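Local coordinates for glycerol dehydratase (Clostridium butyricum, PDB 1R9D), which probably catalyses the B12-independent dehydration of glycerol, as a glycyl-radical enzyme of the pyruvate formate-lyase family, at residues A[51-56]-A[208-213]; A[163-168]-A[524-529]; A[276-281]-A[517-522]; A[512-517]-A[536-541]. One frame throughout, in Å; residues are numbered along the deposited sequence.

Contact 1 (A[51-56]-A[208-213]); sequences RALALK and VIISCE
The hydroxyl oxygen of S211 faces A52 across the interface of two helices, with OG 3.6 Å from CB of A52 and almost as near its CA. Its polar partner lies within its own helix: chi1 of -63° sets OG anti to the carbonyl carbon, where it hydrogen-bonds the carbonyl oxygen of S207, one turn back, while still facing A52. Serine suits this place because it is small and its hydroxyl, bonded to its own backbone, can be buried against the methyl of an alanine. The two small residues let the backbones come close, and CA of A52 and CA of S211 are 5.3 Å apart.

Around this tight point, larger side chains take up the width between the helices. I210 is the main one. Its CG2 lies 3.9 Å from O of A52, a carbonyl that already accepts the backbone N-H of K56, and 4.0 Å from CD of K56. The other branch ends in CD1, 4.3 Å from CD2 of L53. K56 is extended through chi2 (180°), which puts CD beside CG2 of I210, the two side chains crossing obliquely; its amino group forms a salt bridge with E60 of the same helix. Farther along, CD2 of L55 approaches CB of S211 at 4.1 Å.

P520 touches both R51 and S211, and L55 rests on F521, placing helix 520-524 against the pair. The local axes run 8.5 Å apart and only 9° from parallel: helices 47-61 and 197-230 are close-packed parallel helices with small residues at the interface, within the pyruvate formate lyase-like region.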
loop_
_atom_site.group_PDB
_atom_site.type_symbol
_atom_site.label_atom_id
_atom_site.label_comp_id
_atom_site.label_asym_id
_atom_site.label_seq_id
_atom_site.Cartn_x
_atom_site.Cartn_y
_atom_site.Cartn_z
ATOM N N ARG A 51 12.698 -4.775 -0.650
ATOM C CA ARG A 51 12.942 -6.180 -0.342
ATOM C C ARG A 51 13.968 -6.789 -1.303
ATOM O O ARG A 51 14.810 -7.589 -0.898
ATOM C CB ARG A 51 11.632 -6.976 -0.419
ATOM C CG ARG A 51 10.609 -6.656 0.676
ATOM C CD ARG A 51 11.136 -7.013 2.066
ATOM N NE ARG A 51 11.732 -8.347 2.080
ATOM C CZ ARG A 51 12.196 -8.956 3.168
ATOM N NH1 ARG A 51 12.132 -8.358 4.351
ATOM N NH2 ARG A 51 12.747 -10.157 3.063
ATOM N N ALA A 52 13.889 -6.419 -2.579
ATOM C CA ALA A 52 14.823 -6.941 -3.574
ATOM C C ALA A 52 16.234 -6.408 -3.324
ATOM O O ALA A 52 17.204 -7.167 -3.335
ATOM C CB ALA A 52 14.362 -6.564 -4.979
ATOM N N LEU A 53 16.340 -5.102 -3.096
ATOM C CA LEU A 53 17.636 -4.465 -2.847
ATOM C C LEU A 53 18.261 -4.937 -1.537
ATOM O O LEU A 53 19.486 -4.978 -1.407
ATOM C CB LEU A 53 17.475 -2.943 -2.836
ATOM C CG LEU A 53 17.054 -2.344 -4.182
ATOM C CD1 LEU A 53 16.626 -0.900 -4.005
ATOM C CD2 LEU A 53 18.211 -2.452 -5.169
ATOM N N ALA A 54 17.422 -5.294 -0.568
ATOM C CA ALA A 54 17.911 -5.780 0.716
ATOM C C ALA A 54 18.493 -7.178 0.531
ATOM O O ALA A 54 19.573 -7.484 1.041
ATOM C CB ALA A 54 16.781 -5.807 1.741
ATOM N N LEU A 55 17.778 -8.035 -0.196
ATOM C CA LEU A 55 18.272 -9.384 -0.442
ATOM C C LEU A 55 19.607 -9.282 -1.182
ATOM O O LEU A 55 20.548 -10.014 -0.888
ATOM C CB LEU A 55 17.262 -10.194 -1.271
ATOM C CG LEU A 55 17.688 -11.624 -1.627
ATOM C CD1 LEU A 55 17.986 -12.399 -0.352
ATOM C CD2 LEU A 55 16.595 -12.323 -2.420
ATOM N N LYS A 56 19.684 -8.364 -2.140
ATOM C CA LYS A 56 20.913 -8.153 -2.907
ATOM C C LYS A 56 22.068 -7.779 -1.976
ATOM O O LYS A 56 23.151 -8.365 -2.047
ATOM C CB LYS A 56 20.697 -7.034 -3.933
ATOM C CG LYS A 56 21.929 -6.633 -4.736
ATOM C CD LYS A 56 21.574 -5.520 -5.725
ATOM C CE LYS A 56 22.704 -5.222 -6.708
ATOM N NZ LYS A 56 23.890 -4.599 -6.061
ATOM N N VAL A 208 12.093 -8.992 -9.139
ATOM C CA VAL A 208 12.381 -10.410 -9.323
ATOM C C VAL A 208 13.744 -10.542 -10.005
ATOM O O VAL A 208 14.545 -11.407 -9.658
ATOM C CB VAL A 208 11.326 -11.090 -10.224
ATOM C CG1 VAL A 208 11.825 -12.454 -10.681
ATOM C CG2 VAL A 208 10.009 -11.237 -9.462
ATOM N N ILE A 209 13.991 -9.677 -10.986
ATOM C CA ILE A 209 15.248 -9.701 -11.727
ATOM C C ILE A 209 16.435 -9.387 -10.820
ATOM O O ILE A 209 17.445 -10.096 -10.844
ATOM C CB ILE A 209 15.198 -8.705 -12.909
ATOM C CG1 ILE A 209 14.135 -9.170 -13.910
ATOM C CG2 ILE A 209 16.568 -8.612 -13.582
ATOM C CD1 ILE A 209 13.884 -8.212 -15.055
ATOM N N ILE A 210 16.306 -8.334 -10.021
ATOM C CA ILE A 210 17.358 -7.941 -9.093
ATOM C C ILE A 210 17.641 -9.086 -8.119
ATOM O O ILE A 210 18.801 -9.405 -7.832
ATOM C CB ILE A 210 16.942 -6.686 -8.292
ATOM C CG1 ILE A 210 16.882 -5.474 -9.228
ATOM C CG2 ILE A 210 17.919 -6.440 -7.144
ATOM C CD1 ILE A 210 16.262 -4.241 -8.606
ATOM N N SER A 211 16.576 -9.710 -7.622
ATOM C CA SER A 211 16.708 -10.806 -6.667
ATOM C C SER A 211 17.422 -12.021 -7.244
ATOM O O SER A 211 18.300 -12.603 -6.597
ATOM C CB SER A 211 15.326 -11.221 -6.148
ATOM O OG SER A 211 14.718 -10.155 -5.443
ATOM N N CYS A 212 17.045 -12.413 -8.455
ATOM C CA CYS A 212 17.669 -13.563 -9.095
ATOM C C CYS A 212 19.113 -13.270 -9.499
ATOM O O CYS A 212 19.961 -14.167 -9.496
ATOM C CB CYS A 212 16.846 -14.005 -10.306
ATOM S SG CYS A 212 15.281 -14.827 -9.844
ATOM N N GLU A 213 19.396 -12.017 -9.846
ATOM C CA GLU A 213 20.756 -11.648 -10.218
ATOM C C GLU A 213 21.626 -11.726 -8.971
ATOM O O GLU A 213 22.807 -12.067 -9.046
ATOM C CB GLU A 213 20.792 -10.234 -10.813
ATOM C CG GLU A 213 19.979 -10.100 -12.091
ATOM C CD GLU A 213 20.075 -8.727 -12.730
ATOM O OE1 GLU A 213 19.981 -7.712 -12.002
ATOM O OE2 GLU A 213 20.230 -8.664 -13.971
#

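Contact 2 (A[163-168]-A[524-529]); sequences GHVSVD and SMVDNC
Two loops meet here just ahead of helix starts: segment 163-168 ends at D168, the N-cap of helix 169-190, and segment 524-529 leads into helix 529-532. The backbone of D168 joins them. Its N donates to O of M525 at 3.0 Å, with an N-H...O angle of 159°, and reaches the carbonyl nearly end-on (C=O...N 161°). The side chain of D168 has two tasks. OD1 accepts the backbone N-H of K171, the usual role of an aspartate at an N-cap, while OD2 of D168 accepts a hydrogen bond from water 1 at 3.1 Å.

That water also donates to OD2 of D527, 2.8 Å away. It therefore sits between two carboxylates whose OD2 atoms are 4.5 Å apart, and its two hydrogens probably ease their repulsion. D527 and N528 are the central residues of a type II beta turn from V526 to C529, closed by a weak backbone bond; N528 takes the positive phi of the third position.

Apolar contacts lie beside the polar link. CB of V167 meets CB of M525 at 3.8 Å, and CG1 of V167 lies 4.3 Å from CG2 of V526, which V165 also approaches with its own CG2. Branched valines suit an extended backbone: V165 and V167 point to segment 524-529, whereas the CB of S166 between them points away, and its OG hydrogen-bonds O of S284. The M525 side chain packs on I270 and I274 of helix 260-277. Next to V165 in the chain, H164 hydrogen-bonds the bound glycerol through NE2.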
loop_
_atom_site.group_PDB
_atom_site.type_symbol
_atom_site.label_atom_id
_atom_site.label_comp_id
_atom_site.label_asym_id
_atom_site.label_seq_id
_atom_site.Cartn_x
_atom_site.Cartn_y
_atom_site.Cartn_z
ATOM N N GLY A 163 6.671 -18.533 5.088
ATOM C CA GLY A 163 7.189 -19.813 4.644
ATOM C C GLY A 163 6.049 -20.751 4.280
ATOM O O GLY A 163 5.136 -20.357 3.548
ATOM N N HIS A 164 6.106 -21.982 4.786
ATOM C CA HIS A 164 5.087 -23.007 4.524
ATOM C C HIS A 164 4.774 -23.110 3.046
ATOM O O HIS A 164 3.643 -22.870 2.602
ATOM C CB HIS A 164 3.816 -22.706 5.320
ATOM C CG HIS A 164 3.996 -22.868 6.794
ATOM N ND1 HIS A 164 4.808 -22.037 7.537
ATOM C CD2 HIS A 164 3.556 -23.825 7.645
ATOM C CE1 HIS A 164 4.863 -22.478 8.782
ATOM N NE2 HIS A 164 4.114 -23.562 8.872
ATOM N N VAL A 165 5.783 -23.510 2.288
ATOM C CA VAL A 165 5.641 -23.588 0.849
ATOM C C VAL A 165 6.679 -24.509 0.223
ATOM O O VAL A 165 7.769 -24.695 0.765
ATOM C CB VAL A 165 5.798 -22.157 0.258
ATOM C CG1 VAL A 165 7.167 -21.601 0.648
ATOM C CG2 VAL A 165 5.645 -22.163 -1.257
ATOM N N SER A 166 6.312 -25.115 -0.900
ATOM C CA SER A 166 7.228 -25.949 -1.659
ATOM C C SER A 166 7.250 -25.264 -3.023
ATOM O O SER A 166 6.267 -25.321 -3.766
ATOM C CB SER A 166 6.710 -27.378 -1.799
ATOM O OG SER A 166 7.639 -28.165 -2.530
ATOM N N VAL A 167 8.355 -24.587 -3.333
ATOM C CA VAL A 167 8.471 -23.880 -4.602
ATOM C C VAL A 167 8.659 -24.830 -5.773
ATOM O O VAL A 167 8.787 -26.041 -5.594
ATOM C CB VAL A 167 9.640 -22.868 -4.580
ATOM C CG1 VAL A 167 9.461 -21.902 -3.422
ATOM C CG2 VAL A 167 10.975 -23.600 -4.475
ATOM N N ASP A 168 8.671 -24.271 -6.979
ATOM C CA ASP A 168 8.834 -25.066 -8.186
ATOM C C ASP A 168 10.316 -25.396 -8.388
ATOM O O ASP A 168 10.943 -24.898 -9.327
ATOM C CB ASP A 168 8.314 -24.282 -9.394
ATOM C CG ASP A 168 7.990 -25.172 -10.580
ATOM O OD1 ASP A 168 8.524 -26.303 -10.657
ATOM O OD2 ASP A 168 7.205 -24.733 -11.451
ATOM N N SER A 524 8.974 -15.547 -7.378
ATOM C CA SER A 524 9.381 -15.862 -8.741
ATOM C C SER A 524 9.333 -17.353 -9.046
ATOM O O SER A 524 9.297 -17.749 -10.209
ATOM C CB SER A 524 10.795 -15.325 -9.007
ATOM O OG SER A 524 11.767 -16.033 -8.254
ATOM N N MET A 525 9.325 -18.176 -8.002
ATOM C CA MET A 525 9.311 -19.622 -8.179
ATOM C C MET A 525 7.965 -20.298 -7.912
ATOM O O MET A 525 7.908 -21.513 -7.727
ATOM C CB MET A 525 10.397 -20.253 -7.302
ATOM C CG MET A 525 11.795 -19.758 -7.650
ATOM S SD MET A 525 13.069 -20.447 -6.584
ATOM C CE MET A 525 12.810 -19.504 -5.120
ATOM N N VAL A 526 6.889 -19.517 -7.897
ATOM C CA VAL A 526 5.545 -20.059 -7.678
ATOM C C VAL A 526 4.624 -19.494 -8.761
ATOM O O VAL A 526 4.556 -18.284 -8.965
ATOM C CB VAL A 526 5.005 -19.692 -6.282
ATOM C CG1 VAL A 526 3.606 -20.292 -6.091
ATOM C CG2 VAL A 526 5.952 -20.221 -5.214
ATOM N N ASP A 527 3.913 -20.386 -9.440
ATOM C CA ASP A 527 3.049 -20.014 -10.556
ATOM C C ASP A 527 2.061 -18.872 -10.516
ATOM O O ASP A 527 1.355 -18.636 -9.539
ATOM C CB ASP A 527 2.343 -21.251 -11.092
ATOM C CG ASP A 527 3.170 -21.967 -12.130
ATOM O OD1 ASP A 527 2.725 -23.024 -12.631
ATOM O OD2 ASP A 527 4.272 -21.458 -12.448
ATOM N N ASN A 528 2.035 -18.183 -11.654
ATOM C CA ASN A 528 1.198 -17.035 -11.911
ATOM C C ASN A 528 1.783 -15.752 -11.330
ATOM O O ASN A 528 1.437 -14.676 -11.790
ATOM C CB ASN A 528 -0.224 -17.282 -11.408
ATOM C CG ASN A 528 -0.869 -18.502 -12.053
ATOM O OD1 ASN A 528 -0.218 -19.259 -12.777
ATOM N ND2 ASN A 528 -2.155 -18.703 -11.782
ATOM N N CYS A 529 2.684 -15.845 -10.351
ATOM C CA CYS A 529 3.257 -14.617 -9.796
ATOM C C CYS A 529 3.899 -13.764 -10.893
ATOM O O CYS A 529 3.569 -12.590 -11.033
ATOM C CB CYS A 529 4.282 -14.921 -8.700
ATOM S SG CYS A 529 3.517 -15.402 -7.112
HETATM O O HOH W 1 6.705 -21.706 -11.098
#

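Contact 3 (A[276-281]-A[517-522]); sequences IESNGH and APLPFL
A buried glutamate at the end of one helix accepts two backbone N-H groups from the first turn of another: E277, in the last turn of helix 260-277, presents its carboxylate to helix 520-524. Each oxygen takes one N-H. OE1 accepts N of L522 at 3.0 Å through its syn lone pair, and OE2 accepts N of F521 at 3.1 Å, on the syn side but 16° out of the carboxylate plane. Two bonds from consecutive residues fix the rotation of the group, and the helix start would probably stabilise its negative charge. CG anti to the backbone N (chi1 176°) and an extended chain carry the carboxylate out to these donors.

P520 suits the first helical position, which it occupies without an N-H to satisfy; its CD lies 3.3 Å from OE2. CB of F521 sits 3.4 Å from OE2. OE1 lies at the edge of the F521 ring, near its plane, with carboxylate and ring turned 67° apart. L519, at the N-cap, lays its CB 3.6 Å from OE1, while its CD1 meets CB of S278 at 3.8 Å.

Around this carboxylate, F521 packs on L55 of helix 47-61, A215 of helix 197-230 and I273 of helix 260-277, leaving the short helix 520-524 wedged among three longer ones.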
loop_
_atom_site.group_PDB
_atom_site.type_symbol
_atom_site.label_atom_id
_atom_site.label_comp_id
_atom_site.label_asym_id
_atom_site.label_seq_id
_atom_site.Cartn_x
_atom_site.Cartn_y
_atom_site.Cartn_z
ATOM N N ILE A 276 17.259 -17.187 3.409
ATOM C CA ILE A 276 18.007 -15.961 3.672
ATOM C C ILE A 276 17.043 -14.785 3.486
ATOM O O ILE A 276 17.085 -13.805 4.222
ATOM C CB ILE A 276 19.210 -15.813 2.711
ATOM C CG1 ILE A 276 20.200 -16.955 2.950
ATOM C CG2 ILE A 276 19.891 -14.462 2.929
ATOM C CD1 ILE A 276 21.431 -16.914 2.055
ATOM N N GLU A 277 16.152 -14.903 2.509
ATOM C CA GLU A 277 15.178 -13.850 2.256
ATOM C C GLU A 277 14.191 -13.729 3.415
ATOM O O GLU A 277 13.835 -12.625 3.828
ATOM C CB GLU A 277 14.413 -14.127 0.955
ATOM C CG GLU A 277 13.306 -13.119 0.675
ATOM C CD GLU A 277 12.624 -13.344 -0.668
ATOM O OE1 GLU A 277 12.117 -14.462 -0.901
ATOM O OE2 GLU A 277 12.595 -12.397 -1.489
ATOM N N SER A 278 13.753 -14.868 3.943
ATOM C CA SER A 278 12.793 -14.873 5.044
ATOM C C SER A 278 13.026 -16.079 5.939
ATOM O O SER A 278 13.600 -17.073 5.502
ATOM C CB SER A 278 11.363 -14.919 4.487
ATOM O OG SER A 278 10.411 -15.058 5.531
ATOM N N ASN A 279 12.575 -15.994 7.188
ATOM C CA ASN A 279 12.753 -17.105 8.114
ATOM C C ASN A 279 11.472 -17.891 8.375
ATOM O O ASN A 279 11.357 -18.581 9.380
ATOM C CB ASN A 279 13.365 -16.627 9.441
ATOM C CG ASN A 279 12.419 -15.785 10.268
ATOM O OD1 ASN A 279 11.426 -15.258 9.770
ATOM N ND2 ASN A 279 12.738 -15.641 11.553
ATOM N N GLY A 280 10.496 -17.779 7.479
ATOM C CA GLY A 280 9.299 -18.575 7.677
ATOM C C GLY A 280 9.800 -20.005 7.572
ATOM O O GLY A 280 10.676 -20.284 6.744
ATOM N N HIS A 281 9.298 -20.913 8.407
ATOM C CA HIS A 281 9.768 -22.289 8.321
ATOM C C HIS A 281 8.858 -23.156 7.457
ATOM O O HIS A 281 8.012 -22.642 6.722
ATOM C CB HIS A 281 9.969 -22.907 9.720
ATOM C CG HIS A 281 8.745 -22.910 10.583
ATOM N ND1 HIS A 281 8.604 -22.079 11.674
ATOM C CD2 HIS A 281 7.622 -23.667 10.538
ATOM C CE1 HIS A 281 7.447 -22.324 12.263
ATOM N NE2 HIS A 281 6.833 -23.283 11.593
ATOM N N ALA A 517 6.325 -6.707 3.690
ATOM C CA ALA A 517 7.286 -7.743 3.335
ATOM C C ALA A 517 6.928 -8.642 2.148
ATOM O O ALA A 517 6.938 -9.869 2.263
ATOM C CB ALA A 517 7.605 -8.608 4.572
ATOM N N PRO A 518 6.583 -8.047 0.995
ATOM C CA PRO A 518 6.261 -8.908 -0.146
ATOM C C PRO A 518 7.611 -9.505 -0.560
ATOM O O PRO A 518 8.629 -8.811 -0.506
ATOM C CB PRO A 518 5.682 -7.925 -1.163
ATOM C CG PRO A 518 6.422 -6.653 -0.854
ATOM C CD PRO A 518 6.405 -6.624 0.658
ATOM N N LEU A 519 7.634 -10.777 -0.952
ATOM C CA LEU A 519 8.895 -11.440 -1.294
ATOM C C LEU A 519 9.148 -11.707 -2.778
ATOM O O LEU A 519 8.549 -12.605 -3.368
ATOM C CB LEU A 519 8.997 -12.756 -0.517
ATOM C CG LEU A 519 8.813 -12.645 1.001
ATOM C CD1 LEU A 519 9.108 -13.996 1.636
ATOM C CD2 LEU A 519 9.742 -11.584 1.580
ATOM N N PRO A 520 10.079 -10.951 -3.387
ATOM C CA PRO A 520 10.442 -11.074 -4.805
ATOM C C PRO A 520 11.041 -12.423 -5.204
ATOM O O PRO A 520 10.604 -13.040 -6.175
ATOM C CB PRO A 520 11.456 -9.939 -5.012
ATOM C CG PRO A 520 11.190 -8.996 -3.891
ATOM C CD PRO A 520 10.879 -9.900 -2.739
ATOM N N PHE A 521 12.044 -12.881 -4.461
ATOM C CA PHE A 521 12.701 -14.142 -4.797
ATOM C C PHE A 521 11.777 -15.358 -4.699
ATOM O O PHE A 521 11.627 -16.117 -5.659
ATOM C CB PHE A 521 13.940 -14.349 -3.915
ATOM C CG PHE A 521 14.747 -15.564 -4.282
ATOM C CD1 PHE A 521 14.736 -16.696 -3.472
ATOM C CD2 PHE A 521 15.498 -15.587 -5.454
ATOM C CE1 PHE A 521 15.460 -17.839 -3.822
ATOM C CE2 PHE A 521 16.227 -16.722 -5.817
ATOM C CZ PHE A 521 16.209 -17.852 -5.000
ATOM N N LEU A 522 11.159 -15.541 -3.540
ATOM C CA LEU A 522 10.259 -16.671 -3.340
ATOM C C LEU A 522 9.123 -16.675 -4.370
ATOM O O LEU A 522 8.802 -17.709 -4.957
ATOM C CB LEU A 522 9.665 -16.620 -1.931
ATOM C CG LEU A 522 8.791 -17.817 -1.547
ATOM C CD1 LEU A 522 9.673 -19.043 -1.372
ATOM C CD2 LEU A 522 8.027 -17.520 -0.261
#

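Contact 4 (A[512-517]-A[536-541]); sequences AHAERA and LQDGGA
CB of Q537 lies over the helix backbone at A514, 3.6 Å from its CA, with the methyl CB of A514 slightly farther off. CG, anti to the carbonyl carbon (chi1 -65°), comes next to two carbonyls at the helix end: O of A517 at 3.9 Å and O of H513 at 4.0 Å. A bend at chi2 (64°) then brings CD 4.0 Å from O of A517, and at the tip OE1 accepts the backbone N-H of L519. Glutamine suits this place because its methylenes pack on the helix while its amide oxygen satisfies a buried N-H in the chain beyond.

Alanine at 514 keeps the approach short: its CB is 3.5 Å from O of Q537 and also touches OD1 of D538. On the more open side, water 2 donates to O of A514 at 2.6 Å and to OD2 of D538 at 2.8 Å, bridging a helix carbonyl and a carboxylate that is also bonded to S535.

NH2 of R516 hydrogen-bonds O of E43 of the second subunit. L536 to G539 form a type I beta turn, closed by N of G539 on O of L536; G539 has a positive phi at which a CB would press on O of D538, so glycine suits it. The turn packs against the C-terminal turn of the long helix 484-516.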
loop_
_atom_site.group_PDB
_atom_site.type_symbol
_atom_site.label_atom_id
_atom_site.label_comp_id
_atom_site.label_asym_id
_atom_site.label_seq_id
_atom_site.Cartn_x
_atom_site.Cartn_y
_atom_site.Cartn_z
ATOM N N ALA A 512 -0.490 -7.174 6.577
ATOM C CA ALA A 512 0.785 -6.580 6.984
ATOM C C ALA A 512 1.974 -7.109 6.188
ATOM O O ALA A 512 2.848 -6.334 5.790
ATOM C CB ALA A 512 1.017 -6.794 8.483
ATOM N N HIS A 513 2.020 -8.418 5.961
ATOM C CA HIS A 513 3.105 -9.013 5.189
ATOM C C HIS A 513 3.092 -8.497 3.759
ATOM O O HIS A 513 4.145 -8.267 3.165
ATOM C CB HIS A 513 2.996 -10.540 5.185
ATOM C CG HIS A 513 3.620 -11.187 6.382
ATOM N ND1 HIS A 513 4.981 -11.379 6.496
ATOM C CD2 HIS A 513 3.077 -11.653 7.532
ATOM C CE1 HIS A 513 5.248 -11.935 7.664
ATOM N NE2 HIS A 513 4.111 -12.112 8.312
ATOM N N ALA A 514 1.900 -8.315 3.203
ATOM C CA ALA A 514 1.784 -7.817 1.838
ATOM C C ALA A 514 2.241 -6.365 1.741
ATOM O O ALA A 514 2.885 -5.967 0.766
ATOM C CB ALA A 514 0.340 -7.936 1.358
ATOM N N GLU A 515 1.917 -5.583 2.764
ATOM C CA GLU A 515 2.259 -4.165 2.782
ATOM C C GLU A 515 3.726 -3.883 3.079
ATOM O O GLU A 515 4.313 -2.972 2.494
ATOM C CB GLU A 515 1.382 -3.434 3.807
ATOM C CG GLU A 515 1.449 -1.916 3.744
ATOM C CD GLU A 515 0.363 -1.249 4.583
ATOM O OE1 GLU A 515 -0.762 -1.801 4.645
ATOM O OE2 GLU A 515 0.628 -0.169 5.166
ATOM N N ARG A 516 4.323 -4.666 3.971
ATOM C CA ARG A 516 5.714 -4.429 4.344
ATOM C C ARG A 516 6.752 -5.479 3.973
ATOM O O ARG A 516 7.947 -5.170 3.938
ATOM C CB ARG A 516 5.792 -4.137 5.843
ATOM C CG ARG A 516 5.143 -2.814 6.214
ATOM C CD ARG A 516 5.302 -2.465 7.686
ATOM N NE ARG A 516 4.773 -1.129 7.952
ATOM C CZ ARG A 516 4.819 -0.515 9.130
ATOM N NH1 ARG A 516 5.374 -1.115 10.177
ATOM N NH2 ARG A 516 4.318 0.708 9.257
ATOM N N ALA A 517 6.325 -6.707 3.690
ATOM C CA ALA A 517 7.286 -7.743 3.335
ATOM C C ALA A 517 6.928 -8.642 2.148
ATOM O O ALA A 517 6.938 -9.869 2.263
ATOM C CB ALA A 517 7.605 -8.608 4.572
ATOM N N LEU A 536 3.396 -13.306 -3.911
ATOM C CA LEU A 536 2.631 -14.339 -3.226
ATOM C C LEU A 536 1.761 -13.639 -2.181
ATOM O O LEU A 536 0.587 -13.963 -2.018
ATOM C CB LEU A 536 3.600 -15.305 -2.536
ATOM C CG LEU A 536 3.739 -16.781 -2.917
ATOM C CD1 LEU A 536 3.133 -17.095 -4.272
ATOM C CD2 LEU A 536 5.220 -17.130 -2.867
ATOM N N GLN A 537 2.345 -12.666 -1.485
ATOM C CA GLN A 537 1.626 -11.922 -0.460
ATOM C C GLN A 537 0.435 -11.159 -1.042
ATOM O O GLN A 537 -0.542 -10.895 -0.343
ATOM C CB GLN A 537 2.566 -10.937 0.248
ATOM C CG GLN A 537 3.699 -11.585 1.046
ATOM C CD GLN A 537 4.669 -12.354 0.172
ATOM O OE1 GLN A 537 5.033 -11.902 -0.911
ATOM N NE2 GLN A 537 5.103 -13.514 0.643
ATOM N N ASP A 538 0.518 -10.808 -2.323
ATOM C CA ASP A 538 -0.560 -10.071 -2.982
ATOM C C ASP A 538 -1.525 -10.941 -3.785
ATOM O O ASP A 538 -2.293 -10.427 -4.603
ATOM C CB ASP A 538 0.027 -8.981 -3.882
ATOM C CG ASP A 538 0.684 -7.866 -3.086
ATOM O OD1 ASP A 538 -0.037 -7.181 -2.325
ATOM O OD2 ASP A 538 1.915 -7.677 -3.214
ATOM N N GLY A 539 -1.478 -12.252 -3.560
ATOM C CA GLY A 539 -2.385 -13.164 -4.247
ATOM C C GLY A 539 -1.955 -13.736 -5.589
ATOM O O GLY A 539 -2.784 -14.273 -6.327
ATOM N N GLY A 540 -0.669 -13.635 -5.916
ATOM C CA GLY A 540 -0.196 -14.163 -7.187
ATOM C C GLY A 540 -0.326 -15.663 -7.418
ATOM O O GLY A 540 -0.440 -16.106 -8.560
ATOM N N ALA A 541 -0.318 -16.455 -6.348
ATOM C CA ALA A 541 -0.413 -17.905 -6.486
ATOM C C ALA A 541 -1.715 -18.362 -7.142
ATOM O O ALA A 541 -2.744 -17.697 -7.037
ATOM C CB ALA A 541 -0.265 -18.575 -5.115
HETATM O O HOH W 2 2.624 -5.432 -1.785
#

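In the fold
All four contacts lie on one side of the chain's centre, within the pyruvate formate lyase-like region, and the stretch from 512 to 541 supplies one segment to contacts 2 and 3 and both to contact 4. Contacts 3 and 4 share A517, just after helix 484-516, and their centres are about 10 Å apart. Contact 3 is nested inside the loop closed by contact 2, about 11 Å away. Contact 1 closes before contact 3 opens and joins helices 47-61 and 197-230 on the outer side, about 26 Å from the chain's centre. Helix 520-524 thus links the outer helices to the loops carrying H164 and H281, which both bond the bound glycerol.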